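Beta 1-3 glucanase (Clostridium beijerinckii NCIMB 8052, PDB 5H4E) probably hydrolyses beta-1,3-glucans through a family 64 glycoside hydrolase domain. Local coordinates at residues K65-D69 against T127-N131; F72-F78 against P104-V109; Y172-Y176 against S359-V363; Y236-L242 against M312-W318. One frame throughout, in Å; residues are numbered along the deposited sequence.

Contact 1 (K65-D69 against T127-N131); sequences KTTPD and TSDPN
Thr-67 meets Ser-128 where the tip of a two-stranded beta hairpin, strands 63-67 and 70-74, leans on the loop between strands 117-120 and 136-144. The tight part centres on Thr-67. Its CB lies 3.3 Å from Ser-128 O, and its methyl CG2 is 4.0 Å from Pro-130 CA, which places the branched side chain against the loop backbone. With chi1 at 73°, OG1 lies between the backbone N and the carbonyl carbon and faces back into its own turn: Asp-69 N donates to it at 3.2 Å, an ST turn that shapes the hairpin corner. The loop is braced in a similar way. Asp-129 OD1 accepts from Asn-131 N at 2.9 Å, an Asx turn, and from Asn-131 ND2 at 3.0 Å on its syn side. Thr-67 OG1 and Asp-129 OD1 are thus used within their own segments, Asn-131 OD1 is used by Tyr-106 N, and the interface itself rests on van der Waals contact. The solvent side buries less of each residue. Partly exposed Lys-65 passes Pro-130 slantwise, CG to CB 3.9 Å. At the exposed turn, Pro-68 CB lies 3.7 Å from Ser-128 OG, and the Asp-69 carboxylate, though exposed, still comes close, with OD2 3.3 Å from Ser-128 CB.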
loop_
_atom_site.group_PDB
_atom_site.type_symbol
_atom_site.label_atom_id
_atom_site.label_comp_id
_atom_site.label_asym_id
_atom_site.label_seq_id
_atom_site.Cartn_x
_atom_site.Cartn_y
_atom_site.Cartn_z
ATOM N N LYS A 65 1.190 -23.486 13.195
ATOM C CA LYS A 65 0.341 -22.649 14.038
ATOM C C LYS A 65 -1.042 -23.267 14.199
ATOM O O LYS A 65 -1.627 -23.763 13.231
ATOM C CB LYS A 65 0.234 -21.238 13.447
ATOM C CG LYS A 65 -0.740 -20.308 14.163
ATOM C CD LYS A 65 -0.192 -19.803 15.485
ATOM C CE LYS A 65 -1.141 -18.764 16.100
ATOM N NZ LYS A 65 -0.858 -18.521 17.557
ATOM N N THR A 66 -1.556 -23.253 15.426
ATOM C CA THR A 66 -2.933 -23.668 15.681
ATOM C C THR A 66 -3.847 -22.459 15.822
ATOM O O THR A 66 -3.669 -21.649 16.734
ATOM C CB THR A 66 -3.040 -24.520 16.950
ATOM O OG1 THR A 66 -2.219 -25.689 16.809
ATOM C CG2 THR A 66 -4.500 -24.920 17.200
ATOM N N THR A 67 -4.816 -22.342 14.915
ATOM C CA THR A 67 -5.792 -21.256 14.947
ATOM C C THR A 67 -7.129 -21.838 15.408
ATOM O O THR A 67 -7.232 -23.052 15.596
ATOM C CB THR A 67 -5.928 -20.576 13.560
ATOM O OG1 THR A 67 -6.628 -21.438 12.658
ATOM C CG2 THR A 67 -4.562 -20.267 12.990
ATOM N N PRO A 68 -8.159 -20.993 15.613
ATOM C CA PRO A 68 -9.447 -21.615 15.971
ATOM C C PRO A 68 -9.986 -22.576 14.892
ATOM O O PRO A 68 -10.872 -23.386 15.174
ATOM C CB PRO A 68 -10.378 -20.402 16.149
ATOM C CG PRO A 68 -9.455 -19.311 16.608
ATOM C CD PRO A 68 -8.165 -19.534 15.845
ATOM N N ASP A 69 -9.446 -22.496 13.679
ATOM C CA ASP A 69 -9.968 -23.285 12.570
ATOM C C ASP A 69 -9.159 -24.548 12.293
ATOM O O ASP A 69 -9.527 -25.339 11.420
ATOM C CB ASP A 69 -10.044 -22.431 11.304
ATOM C CG ASP A 69 -11.135 -21.381 11.380
ATOM O OD1 ASP A 69 -12.075 -21.546 12.201
ATOM O OD2 ASP A 69 -11.069 -20.404 10.602
ATOM N N THR A 127 -10.397 -13.360 11.589
ATOM C CA THR A 127 -9.870 -13.366 12.957
ATOM C C THR A 127 -9.125 -14.659 13.259
ATOM O O THR A 127 -8.341 -14.718 14.212
ATOM C CB THR A 127 -10.977 -13.161 14.035
ATOM O OG1 THR A 127 -12.111 -13.980 13.730
ATOM C CG2 THR A 127 -11.419 -11.693 14.083
ATOM N N SER A 128 -9.334 -15.682 12.438
ATOM C CA SER A 128 -8.584 -16.924 12.594
ATOM C C SER A 128 -7.326 -17.004 11.718
ATOM O O SER A 128 -6.706 -18.065 11.602
ATOM C CB SER A 128 -9.499 -18.113 12.315
ATOM O OG SER A 128 -10.560 -18.119 13.257
ATOM N N ASP A 129 -6.932 -15.883 11.121
ATOM C CA ASP A 129 -5.652 -15.823 10.414
ATOM C C ASP A 129 -4.501 -16.086 11.394
ATOM O O ASP A 129 -4.523 -15.603 12.521
ATOM C CB ASP A 129 -5.475 -14.464 9.736
ATOM C CG ASP A 129 -4.316 -14.448 8.739
ATOM O OD1 ASP A 129 -3.165 -14.245 9.169
ATOM O OD2 ASP A 129 -4.554 -14.638 7.527
ATOM N N PRO A 130 -3.489 -16.855 10.967
ATOM C CA PRO A 130 -2.350 -17.203 11.831
ATOM C C PRO A 130 -1.506 -16.002 12.249
ATOM O O PRO A 130 -0.733 -16.091 13.206
ATOM C CB PRO A 130 -1.521 -18.148 10.952
ATOM C CG PRO A 130 -1.895 -17.794 9.562
ATOM C CD PRO A 130 -3.353 -17.449 9.625
ATOM N N ASN A 131 -1.662 -14.888 11.540
ATOM C CA ASN A 131 -0.845 -13.707 11.779
ATOM C C ASN A 131 -1.521 -12.647 12.646
ATOM O O ASN A 131 -0.965 -11.570 12.854
ATOM C CB ASN A 131 -0.444 -13.083 10.442
ATOM C CG ASN A 131 0.368 -14.031 9.587
ATOM O OD1 ASN A 131 1.556 -14.230 9.827
ATOM N ND2 ASN A 131 -0.268 -14.620 8.586
#

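Contact 2 (F72-F78 against P104-V109)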
loop_
_atom_site.group_PDB
_atom_site.type_symbol
_atom_site.label_atom_id
_atom_site.label_comp_id
_atom_site.label_asym_id
_atom_site.label_seq_id
_atom_site.Cartn_x
_atom_site.Cartn_y
_atom_site.Cartn_z
ATOM N N PHE A 72 -1.976 -25.861 11.074
ATOM C CA PHE A 72 -1.392 -25.862 9.731
ATOM C C PHE A 72 0.119 -25.610 9.708
ATOM O O PHE A 72 0.683 -25.042 10.648
ATOM C CB PHE A 72 -2.077 -24.810 8.852
ATOM C CG PHE A 72 -3.558 -24.690 9.079
ATOM C CD1 PHE A 72 -4.451 -25.492 8.380
ATOM C CD2 PHE A 72 -4.061 -23.758 9.981
ATOM C CE1 PHE A 72 -5.825 -25.379 8.580
ATOM C CE2 PHE A 72 -5.435 -23.638 10.188
ATOM C CZ PHE A 72 -6.318 -24.453 9.483
ATOM N N ASN A 73 0.757 -26.031 8.613
ATOM C CA ASN A 73 2.176 -25.769 8.349
ATOM C C ASN A 73 2.364 -24.633 7.344
ATOM O O ASN A 73 1.620 -24.532 6.367
ATOM C CB ASN A 73 2.878 -27.020 7.802
ATOM C CG ASN A 73 3.076 -28.101 8.853
ATOM O OD1 ASN A 73 2.907 -27.869 10.051
ATOM N ND2 ASN A 73 3.468 -29.291 8.402
ATOM N N TYR A 74 3.377 -23.798 7.554
ATOM C CA TYR A 74 3.614 -22.679 6.642
ATOM C C TYR A 74 5.055 -22.622 6.196
ATOM O O TYR A 74 5.943 -23.068 6.914
ATOM C CB TYR A 74 3.242 -21.354 7.302
ATOM C CG TYR A 74 1.826 -21.306 7.824
ATOM C CD1 TYR A 74 1.505 -21.851 9.066
ATOM C CD2 TYR A 74 0.813 -20.704 7.083
ATOM C CE1 TYR A 74 0.211 -21.805 9.557
ATOM C CE2 TYR A 74 -0.486 -20.654 7.566
ATOM C CZ TYR A 74 -0.778 -21.213 8.805
ATOM O OH TYR A 74 -2.068 -21.167 9.286
ATOM N N SER A 75 5.284 -22.051 5.017
ATOM C CA SER A 75 6.636 -21.818 4.525
ATOM C C SER A 75 7.435 -20.988 5.520
ATOM O O SER A 75 6.888 -20.434 6.478
ATOM C CB SER A 75 6.603 -21.101 3.186
ATOM O OG SER A 75 6.047 -19.803 3.344
ATOM N N ASN A 76 8.734 -20.899 5.297
ATOM C CA ASN A 76 9.563 -20.116 6.188
ATOM C C ASN A 76 10.648 -19.443 5.377
ATOM O O ASN A 76 11.775 -19.938 5.267
ATOM C CB ASN A 76 10.152 -20.977 7.295
ATOM C CG ASN A 76 10.827 -20.149 8.371
ATOM O OD1 ASN A 76 10.798 -18.915 8.335
ATOM N ND2 ASN A 76 11.443 -20.822 9.338
ATOM N N TYR A 77 10.283 -18.312 4.783
ATOM C CA TYR A 77 11.196 -17.570 3.942
ATOM C C TYR A 77 11.904 -16.474 4.726
ATOM O O TYR A 77 12.630 -15.667 4.145
ATOM C CB TYR A 77 10.446 -16.957 2.763
ATOM C CG TYR A 77 9.761 -17.938 1.827
ATOM C CD1 TYR A 77 10.271 -19.215 1.600
ATOM C CD2 TYR A 77 8.611 -17.564 1.149
ATOM C CE1 TYR A 77 9.632 -20.098 0.722
ATOM C CE2 TYR A 77 7.986 -18.410 0.276
ATOM C CZ TYR A 77 8.489 -19.678 0.064
ATOM O OH TYR A 77 7.826 -20.499 -0.823
ATOM N N PHE A 78 11.694 -16.455 6.043
ATOM C CA PHE A 78 12.165 -15.361 6.889
ATOM C C PHE A 78 13.572 -15.559 7.415
ATOM O O PHE A 78 14.048 -16.689 7.556
ATOM C CB PHE A 78 11.193 -15.157 8.058
ATOM C CG PHE A 78 9.953 -14.425 7.657
ATOM C CD1 PHE A 78 9.868 -13.046 7.813
ATOM C CD2 PHE A 78 8.906 -15.094 7.050
ATOM C CE1 PHE A 78 8.730 -12.357 7.408
ATOM C CE2 PHE A 78 7.771 -14.409 6.650
ATOM C CZ PHE A 78 7.690 -13.038 6.827
ATOM N N PRO A 104 8.418 -14.543 13.077
ATOM C CA PRO A 104 8.169 -14.360 11.651
ATOM C C PRO A 104 6.688 -14.494 11.334
ATOM O O PRO A 104 5.918 -15.024 12.135
ATOM C CB PRO A 104 8.974 -15.496 11.009
ATOM C CG PRO A 104 8.979 -16.552 12.057
ATOM C CD PRO A 104 9.117 -15.813 13.351
ATOM N N LEU A 105 6.299 -14.027 10.158
ATOM C CA LEU A 105 4.926 -14.178 9.701
ATOM C C LEU A 105 4.698 -15.605 9.230
ATOM O O LEU A 105 5.652 -16.319 8.893
ATOM C CB LEU A 105 4.624 -13.182 8.579
ATOM C CG LEU A 105 4.734 -11.715 9.007
ATOM C CD1 LEU A 105 4.416 -10.792 7.853
ATOM C CD2 LEU A 105 3.760 -11.491 10.148
ATOM N N TYR A 106 3.439 -16.027 9.240
ATOM C CA TYR A 106 3.061 -17.329 8.696
ATOM C C TYR A 106 2.509 -17.176 7.281
ATOM O O TYR A 106 1.353 -16.777 7.099
ATOM C CB TYR A 106 2.013 -18.004 9.572
ATOM C CG TYR A 106 2.418 -18.242 11.001
ATOM C CD1 TYR A 106 3.121 -19.386 11.371
ATOM C CD2 TYR A 106 2.071 -17.339 11.993
ATOM C CE1 TYR A 106 3.484 -19.611 12.684
ATOM C CE2 TYR A 106 2.426 -17.552 13.312
ATOM C CZ TYR A 106 3.127 -18.694 13.655
ATOM O OH TYR A 106 3.473 -18.899 14.968
ATOM N N ILE A 107 3.337 -17.484 6.286
ATOM C CA ILE A 107 2.939 -17.352 4.892
ATOM C C ILE A 107 2.649 -18.719 4.263
ATOM O O ILE A 107 3.543 -19.563 4.165
ATOM C CB ILE A 107 4.035 -16.625 4.077
ATOM C CG1 ILE A 107 4.183 -15.174 4.573
ATOM C CG2 ILE A 107 3.731 -16.694 2.598
ATOM C CD1 ILE A 107 5.303 -14.397 3.900
ATOM N N LYS A 108 1.402 -18.927 3.846
ATOM C CA LYS A 108 0.975 -20.175 3.201
ATOM C C LYS A 108 1.178 -20.146 1.682
ATOM O O LYS A 108 0.559 -19.337 0.988
ATOM C CB LYS A 108 -0.502 -20.444 3.514
ATOM C CG LYS A 108 -1.043 -21.803 3.056
ATOM C CD LYS A 108 -0.542 -22.918 3.958
ATOM C CE LYS A 108 -1.391 -24.180 3.828
ATOM N NZ LYS A 108 -1.048 -25.152 4.918
ATOM N N VAL A 109 2.024 -21.032 1.158
ATOM C CA VAL A 109 2.178 -21.139 -0.294
ATOM C C VAL A 109 1.021 -21.967 -0.851
ATOM O O VAL A 109 0.586 -22.932 -0.222
ATOM C CB VAL A 109 3.531 -21.785 -0.708
ATOM C CG1 VAL A 109 3.673 -21.798 -2.238
ATOM C CG2 VAL A 109 4.699 -21.047 -0.072
HETATM O O HOH W 1 5.916 -17.903 6.685
#
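Ser-75 OG donates to Ile-107 O at 2.6 Å, the shortest hydrogen bond between the two segments; its C=O...donor angle is 141° and the donor stands tilted from the carbonyl plane. Ser-75 N adds a weak bond to the same oxygen. A second direct link comes from Lys-108, whose chain bends at chi2 and brings NZ to Asn-73 O at 3.1 Å, in the carbonyl plane with an angle of 151°. Water 1 completes the polar set: it accepts from Ile-107 N at 2.6 Å and donates to Ser-75 O and Leu-105 O, tying three backbone groups together.

Packing spreads outward from this polar centre. On one flank Tyr-106 CB sits over the face of the Tyr-74 ring, 3.8 Å from its centroid and 13° off the normal, a CH-pi contact, while Lys-108 N lies at the ring edge in its plane. On another the Phe-78 ring rests on Pro-104 and Leu-105: CG is 3.7 Å from Pro-104 CB, CZ 3.5 Å from Leu-105 CB, and CE2 3.7 Å from Ile-107 CD1. Leu-105 N, buried without a polar partner in the model, stands 3.7 Å above that ring's plane, toward its rim. Val-109 CG2 packs against Ser-75 CB.

The contact brings together two two-stranded sheets, 63-67 with 70-74 and 108-111 with 117-120, beside the larger antiparallel sheet. Tyr-74 pairs through its backbone with Leu-63, and Lys-108 with Ala-120. Phe-78 and Pro-104 touch Tyr-27 of strand 26-33, and Leu-105 touches Tyr-98 of strand 95-101.

Contact 3 (Y172-Y176 against S359-V363); sequences YNKTY and STLHV
Two beta sheets meet here: Tyr-172 and Tyr-176, at strand 173-177 on the edge of the five-stranded mixed sheet, pack on the side chains of Leu-361 and Val-363 and the backbone of His-362 in strand 361-363, which belongs to the larger antiparallel sheet. The strand axes approach to 8.3 Å at 160°, nearly antiparallel but too far apart for backbone pairing. With CG anti to the backbone N (chi1 -177°), Tyr-172 stretches across this gap, and its OH accepts from His-362 N at 3.3 Å with an N-H...O angle of 157°. One face of its ring carries Val-363 CB, 4.1 Å from the centroid in a CH-pi contact, and also His-362 O, 3.3 Å from CE2; Lys-174 CG covers part of the opposite face. Lys-174 NZ itself leads away to a salt bridge with Glu-343.

Tyr-176 is held differently. Leu-361 CD2 sits over its face, 3.9 Å from the centroid, while carbonyl oxygens meet its edge, Ser-359 O at 3.5 Å from CD2 and Thr-360 O at 3.4 Å from CE2. Water 2 donates to Tyr-176 O and, at 2.9 Å, to Ser-359 O, bridging the backbones where the two segments come closest.

The two rings therefore see carbonyls in opposite ways: the electropositive rim of Tyr-176 probably favours its neighbours, whereas an oxygen over the electron-rich face of Tyr-172 is probably less favourable and tolerated beside the hydrogen bond to its hydroxyl.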
loop_
_atom_site.group_PDB
_atom_site.type_symbol
_atom_site.label_atom_id
_atom_site.label_comp_id
_atom_site.label_asym_id
_atom_site.label_seq_id
_atom_site.Cartn_x
_atom_site.Cartn_y
_atom_site.Cartn_z
ATOM N N TYR A 172 20.642 11.016 -6.079
ATOM C CA TYR A 172 19.324 10.929 -5.447
ATOM C C TYR A 172 19.466 10.435 -4.014
ATOM O O TYR A 172 20.131 9.427 -3.762
ATOM C CB TYR A 172 18.425 9.989 -6.249
ATOM C CG TYR A 172 17.006 9.848 -5.755
ATOM C CD1 TYR A 172 16.665 8.867 -4.824
ATOM C CD2 TYR A 172 15.992 10.648 -6.267
ATOM C CE1 TYR A 172 15.370 8.706 -4.393
ATOM C CE2 TYR A 172 14.677 10.493 -5.842
ATOM C CZ TYR A 172 14.377 9.513 -4.896
ATOM O OH TYR A 172 13.076 9.342 -4.456
ATOM N N ASN A 173 18.852 11.151 -3.081
ATOM C CA ASN A 173 18.887 10.738 -1.682
ATOM C C ASN A 173 17.663 11.281 -0.966
ATOM O O ASN A 173 17.641 12.448 -0.573
ATOM C CB ASN A 173 20.182 11.221 -0.997
ATOM C CG ASN A 173 20.513 10.421 0.261
ATOM O OD1 ASN A 173 19.622 10.024 1.009
ATOM N ND2 ASN A 173 21.795 10.164 0.483
ATOM N N LYS A 174 16.638 10.440 -0.824
ATOM C CA LYS A 174 15.372 10.856 -0.228
ATOM C C LYS A 174 14.879 9.855 0.811
ATOM O O LYS A 174 15.156 8.666 0.716
ATOM C CB LYS A 174 14.299 11.039 -1.306
ATOM C CG LYS A 174 14.598 12.142 -2.315
ATOM C CD LYS A 174 14.709 13.502 -1.640
ATOM C CE LYS A 174 13.382 13.959 -1.056
ATOM N NZ LYS A 174 13.477 15.337 -0.466
ATOM N N THR A 175 14.132 10.358 1.789
ATOM C CA THR A 175 13.580 9.538 2.867
ATOM C C THR A 175 12.094 9.833 3.045
ATOM O O THR A 175 11.714 10.960 3.371
ATOM C CB THR A 175 14.318 9.786 4.207
ATOM O OG1 THR A 175 15.704 9.466 4.047
ATOM C CG2 THR A 175 13.734 8.921 5.336
ATOM N N TYR A 176 11.258 8.822 2.817
ATOM C CA TYR A 176 9.814 8.958 2.998
ATOM C C TYR A 176 9.298 7.901 3.968
ATOM O O TYR A 176 9.702 6.736 3.899
ATOM C CB TYR A 176 9.062 8.820 1.675
ATOM C CG TYR A 176 9.357 9.880 0.641
ATOM C CD1 TYR A 176 9.799 11.146 1.013
ATOM C CD2 TYR A 176 9.162 9.623 -0.709
ATOM C CE1 TYR A 176 10.056 12.123 0.060
ATOM C CE2 TYR A 176 9.415 10.595 -1.673
ATOM C CZ TYR A 176 9.867 11.844 -1.275
ATOM O OH TYR A 176 10.128 12.822 -2.213
ATOM N N SER A 359 4.233 7.928 -0.572
ATOM C CA SER A 359 5.565 7.702 -0.033
ATOM C C SER A 359 6.493 7.056 -1.061
ATOM O O SER A 359 7.555 6.537 -0.705
ATOM C CB SER A 359 5.457 6.805 1.201
ATOM O OG SER A 359 4.748 5.624 0.847
ATOM N N THR A 360 6.093 7.062 -2.330
ATOM C CA THR A 360 6.896 6.383 -3.344
ATOM C C THR A 360 8.228 7.080 -3.559
ATOM O O THR A 360 8.268 8.271 -3.847
ATOM C CB THR A 360 6.178 6.289 -4.708
ATOM O OG1 THR A 360 5.048 5.414 -4.597
ATOM C CG2 THR A 360 7.143 5.714 -5.771
ATOM N N LEU A 361 9.302 6.317 -3.396
ATOM C CA LEU A 361 10.652 6.726 -3.781
ATOM C C LEU A 361 10.983 6.085 -5.121
ATOM O O LEU A 361 10.627 4.933 -5.364
ATOM C CB LEU A 361 11.680 6.298 -2.722
ATOM C CG LEU A 361 11.487 6.863 -1.311
ATOM C CD1 LEU A 361 11.938 5.855 -0.270
ATOM C CD2 LEU A 361 12.268 8.143 -1.158
ATOM N N HIS A 362 11.670 6.823 -5.990
ATOM C CA HIS A 362 11.985 6.311 -7.319
ATOM C C HIS A 362 13.269 6.915 -7.865
ATOM O O HIS A 362 13.491 8.122 -7.741
ATOM C CB HIS A 362 10.833 6.597 -8.281
ATOM C CG HIS A 362 11.201 6.464 -9.725
ATOM N ND1 HIS A 362 11.572 5.264 -10.295
ATOM C CD2 HIS A 362 11.236 7.382 -10.720
ATOM C CE1 HIS A 362 11.831 5.451 -11.577
ATOM N NE2 HIS A 362 11.632 6.727 -11.861
ATOM N N VAL A 363 14.107 6.074 -8.468
ATOM C CA VAL A 363 15.282 6.561 -9.188
ATOM C C VAL A 363 15.717 5.542 -10.244
ATOM O O VAL A 363 15.558 4.326 -10.075
ATOM C CB VAL A 363 16.467 6.863 -8.236
ATOM C CG1 VAL A 363 17.099 5.573 -7.746
ATOM C CG2 VAL A 363 17.510 7.752 -8.937
HETATM O O HOH W 2 8.575 5.077 1.534
#

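Contact 4 (Y236-L242 against M312-W318); sequences YYATHEL and MLDPAHW
Tyr-236, at the end of helix 227-236, opens the contact by laying ring atom CD2 3.6 Å from Leu-313 CD2. Its other support is local: His-240 ND1 lies over the centre of the tyrosine ring while donating 2.9 Å to Tyr-236 O, which Thr-239 N reaches from the opposite face of the carbonyl plane. Tyr-237 follows and carries the polar link of the interface. Its OH donates to Met-312 O at 2.6 Å, in the carbonyl plane and on a lone pair, with a C=O...donor angle of 141°. The ring is flanked by Leu-242 CB on one face and Tyr-236 CD2 on the other, which probably limits its rotation, and CE2 lies 3.9 Å from Leu-313 CD2. After the turn, Leu-242 enters strand 242-246 with CG anti to the backbone N (chi1 171°), which turns the branch toward the second loop: CD1 touches Pro-315 CB at 3.5 Å and Trp-318 CZ2 at 3.7 Å, and CD2 meets Met-312 CE at 3.6 Å. Trp-318 NE1 donates to Val-311 O, which probably helps set the ring. The chemistry implies that a single short hydrogen bond, set among apolar side chains, probably helps set the alignment of two loops that otherwise adhere by apolar contact.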
loop_
_atom_site.group_PDB
_atom_site.type_symbol
_atom_site.label_atom_id
_atom_site.label_comp_id
_atom_site.label_asym_id
_atom_site.label_seq_id
_atom_site.Cartn_x
_atom_site.Cartn_y
_atom_site.Cartn_z
ATOM N N TYR A 236 -24.379 16.543 -9.752
ATOM C CA TYR A 236 -23.780 17.791 -10.197
ATOM C C TYR A 236 -23.202 17.674 -11.607
ATOM O O TYR A 236 -23.504 18.499 -12.468
ATOM C CB TYR A 236 -22.693 18.234 -9.207
ATOM C CG TYR A 236 -22.111 19.590 -9.529
ATOM C CD1 TYR A 236 -22.791 20.757 -9.175
ATOM C CD2 TYR A 236 -20.900 19.707 -10.207
ATOM C CE1 TYR A 236 -22.270 22.010 -9.482
ATOM C CE2 TYR A 236 -20.364 20.960 -10.517
ATOM C CZ TYR A 236 -21.053 22.104 -10.148
ATOM O OH TYR A 236 -20.531 23.342 -10.460
ATOM N N TYR A 237 -22.398 16.635 -11.849
ATOM C CA TYR A 237 -21.673 16.498 -13.108
ATOM C C TYR A 237 -22.539 15.904 -14.224
ATOM O O TYR A 237 -22.062 15.678 -15.332
ATOM C CB TYR A 237 -20.387 15.664 -12.901
ATOM C CG TYR A 237 -19.264 16.475 -12.264
ATOM C CD1 TYR A 237 -18.876 17.697 -12.809
ATOM C CD2 TYR A 237 -18.639 16.056 -11.090
ATOM C CE1 TYR A 237 -17.878 18.463 -12.226
ATOM C CE2 TYR A 237 -17.627 16.815 -10.503
ATOM C CZ TYR A 237 -17.253 18.019 -11.080
ATOM O OH TYR A 237 -16.267 18.794 -10.520
ATOM N N ALA A 238 -23.817 15.677 -13.943
ATOM C CA ALA A 238 -24.762 15.368 -15.013
ATOM C C ALA A 238 -24.949 16.585 -15.919
ATOM O O ALA A 238 -25.178 16.449 -17.120
ATOM C CB ALA A 238 -26.089 14.920 -14.446
ATOM N N THR A 239 -24.829 17.780 -15.345
ATOM C CA THR A 239 -25.043 18.997 -16.115
ATOM C C THR A 239 -23.879 19.988 -16.053
ATOM O O THR A 239 -23.961 21.077 -16.615
ATOM C CB THR A 239 -26.318 19.703 -15.652
ATOM O OG1 THR A 239 -26.243 19.948 -14.242
ATOM C CG2 THR A 239 -27.530 18.833 -15.927
ATOM N N HIS A 240 -22.805 19.626 -15.360
ATOM C CA HIS A 240 -21.585 20.424 -15.375
ATOM C C HIS A 240 -20.423 19.572 -15.867
ATOM O O HIS A 240 -20.487 18.349 -15.807
ATOM C CB HIS A 240 -21.278 21.001 -13.990
ATOM C CG HIS A 240 -22.371 21.866 -13.441
ATOM N ND1 HIS A 240 -23.488 21.350 -12.823
ATOM C CD2 HIS A 240 -22.533 23.212 -13.445
ATOM C CE1 HIS A 240 -24.288 22.337 -12.460
ATOM N NE2 HIS A 240 -23.731 23.478 -12.823
ATOM N N GLU A 241 -19.372 20.221 -16.361
ATOM C CA GLU A 241 -18.178 19.517 -16.823
ATOM C C GLU A 241 -17.139 19.409 -15.722
ATOM O O GLU A 241 -16.893 20.369 -14.984
ATOM C CB GLU A 241 -17.544 20.214 -18.033
ATOM C CG GLU A 241 -18.267 19.991 -19.353
ATOM C CD GLU A 241 -18.147 18.563 -19.865
ATOM O OE1 GLU A 241 -17.005 18.082 -20.071
ATOM O OE2 GLU A 241 -19.202 17.933 -20.082
ATOM N N LEU A 242 -16.542 18.230 -15.619
ATOM C CA LEU A 242 -15.376 18.011 -14.776
ATOM C C LEU A 242 -14.158 18.039 -15.675
ATOM O O LEU A 242 -13.954 17.132 -16.478
ATOM C CB LEU A 242 -15.482 16.671 -14.038
ATOM C CG LEU A 242 -14.271 16.150 -13.266
ATOM C CD1 LEU A 242 -13.744 17.208 -12.350
ATOM C CD2 LEU A 242 -14.695 14.937 -12.451
ATOM N N MET A 312 -13.702 16.486 -5.473
ATOM C CA MET A 312 -14.322 16.148 -6.755
ATOM C C MET A 312 -14.962 17.374 -7.420
ATOM O O MET A 312 -15.045 17.454 -8.644
ATOM C CB MET A 312 -15.359 15.029 -6.570
ATOM C CG MET A 312 -14.764 13.613 -6.738
ATOM S SD MET A 312 -14.066 13.353 -8.388
ATOM C CE MET A 312 -15.548 13.138 -9.393
ATOM N N LEU A 313 -15.383 18.342 -6.615
ATOM C CA LEU A 313 -15.993 19.557 -7.168
ATOM C C LEU A 313 -14.990 20.687 -7.412
ATOM O O LEU A 313 -15.383 21.797 -7.767
ATOM C CB LEU A 313 -17.106 20.049 -6.240
ATOM C CG LEU A 313 -18.224 19.025 -6.041
ATOM C CD1 LEU A 313 -19.214 19.452 -4.977
ATOM C CD2 LEU A 313 -18.939 18.742 -7.353
ATOM N N ASP A 314 -13.703 20.415 -7.219
ATOM C CA ASP A 314 -12.672 21.441 -7.423
ATOM C C ASP A 314 -11.470 20.880 -8.177
ATOM O O ASP A 314 -10.363 20.821 -7.625
ATOM C CB ASP A 314 -12.226 22.023 -6.069
ATOM C CG ASP A 314 -11.347 23.269 -6.209
ATOM O OD1 ASP A 314 -11.294 23.877 -7.301
ATOM O OD2 ASP A 314 -10.722 23.657 -5.205
ATOM N N PRO A 315 -11.675 20.462 -9.437
ATOM C CA PRO A 315 -10.581 19.861 -10.220
ATOM C C PRO A 315 -9.349 20.759 -10.404
ATOM O O PRO A 315 -8.243 20.227 -10.513
ATOM C CB PRO A 315 -11.234 19.580 -11.577
ATOM C CG PRO A 315 -12.405 20.514 -11.641
ATOM C CD PRO A 315 -12.917 20.570 -10.224
ATOM N N ALA A 316 -9.516 22.079 -10.430
ATOM C CA ALA A 316 -8.357 22.964 -10.581
ATOM C C ALA A 316 -7.323 22.748 -9.466
ATOM O O ALA A 316 -6.145 23.042 -9.643
ATOM C CB ALA A 316 -8.798 24.426 -10.612
ATOM N N HIS A 317 -7.765 22.213 -8.331
ATOM C CA HIS A 317 -6.895 22.082 -7.161
ATOM C C HIS A 317 -6.602 20.636 -6.781
ATOM O O HIS A 317 -6.170 20.354 -5.657
ATOM C CB HIS A 317 -7.513 22.816 -5.974
ATOM C CG HIS A 317 -7.498 24.306 -6.126
ATOM N ND1 HIS A 317 -8.625 25.085 -5.968
ATOM C CD2 HIS A 317 -6.492 25.161 -6.443
ATOM C CE1 HIS A 317 -8.313 26.354 -6.174
ATOM N NE2 HIS A 317 -7.025 26.428 -6.457
ATOM N N TRP A 318 -6.801 19.726 -7.726
ATOM C CA TRP A 318 -6.505 18.324 -7.482
ATOM C C TRP A 318 -5.025 18.097 -7.155
ATOM O O TRP A 318 -4.674 17.110 -6.513
ATOM C CB TRP A 318 -6.926 17.484 -8.687
ATOM C CG TRP A 318 -8.400 17.203 -8.711
ATOM C CD1 TRP A 318 -9.346 17.687 -7.846
ATOM C CD2 TRP A 318 -9.090 16.350 -9.623
ATOM N NE1 TRP A 318 -10.585 17.190 -8.173
ATOM C CE2 TRP A 318 -10.457 16.370 -9.263
ATOM C CE3 TRP A 318 -8.686 15.571 -10.709
ATOM C CZ2 TRP A 318 -11.425 15.643 -9.958
ATOM C CZ3 TRP A 318 -9.647 14.848 -11.401
ATOM C CH2 TRP A 318 -10.999 14.879 -11.015
#

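Overall arrangement
Contacts 1 and 2 form one neighbourhood, their centres 13 Å apart: strands 63-67 and 70-74 are partners in the same hairpin, and along the chain contact 2 lies nested inside the loop closed by contact 1. Asn-131 and Tyr-106 link them directly. Contact 3 comes later, its centre about 30 Å from that of contact 2 and about 37 Å from that of contact 1, across the chain's centre from the latter. Contact 4 is nested within the long loop closed by contact 3, with centres about 32 Å apart, and joins the four-stranded sheet to the helical region. Contact 4 lies across the chain's centre from contacts 1 and 2, centres 46 and 47 Å away, so the four sample separate parts of the glucanase domain.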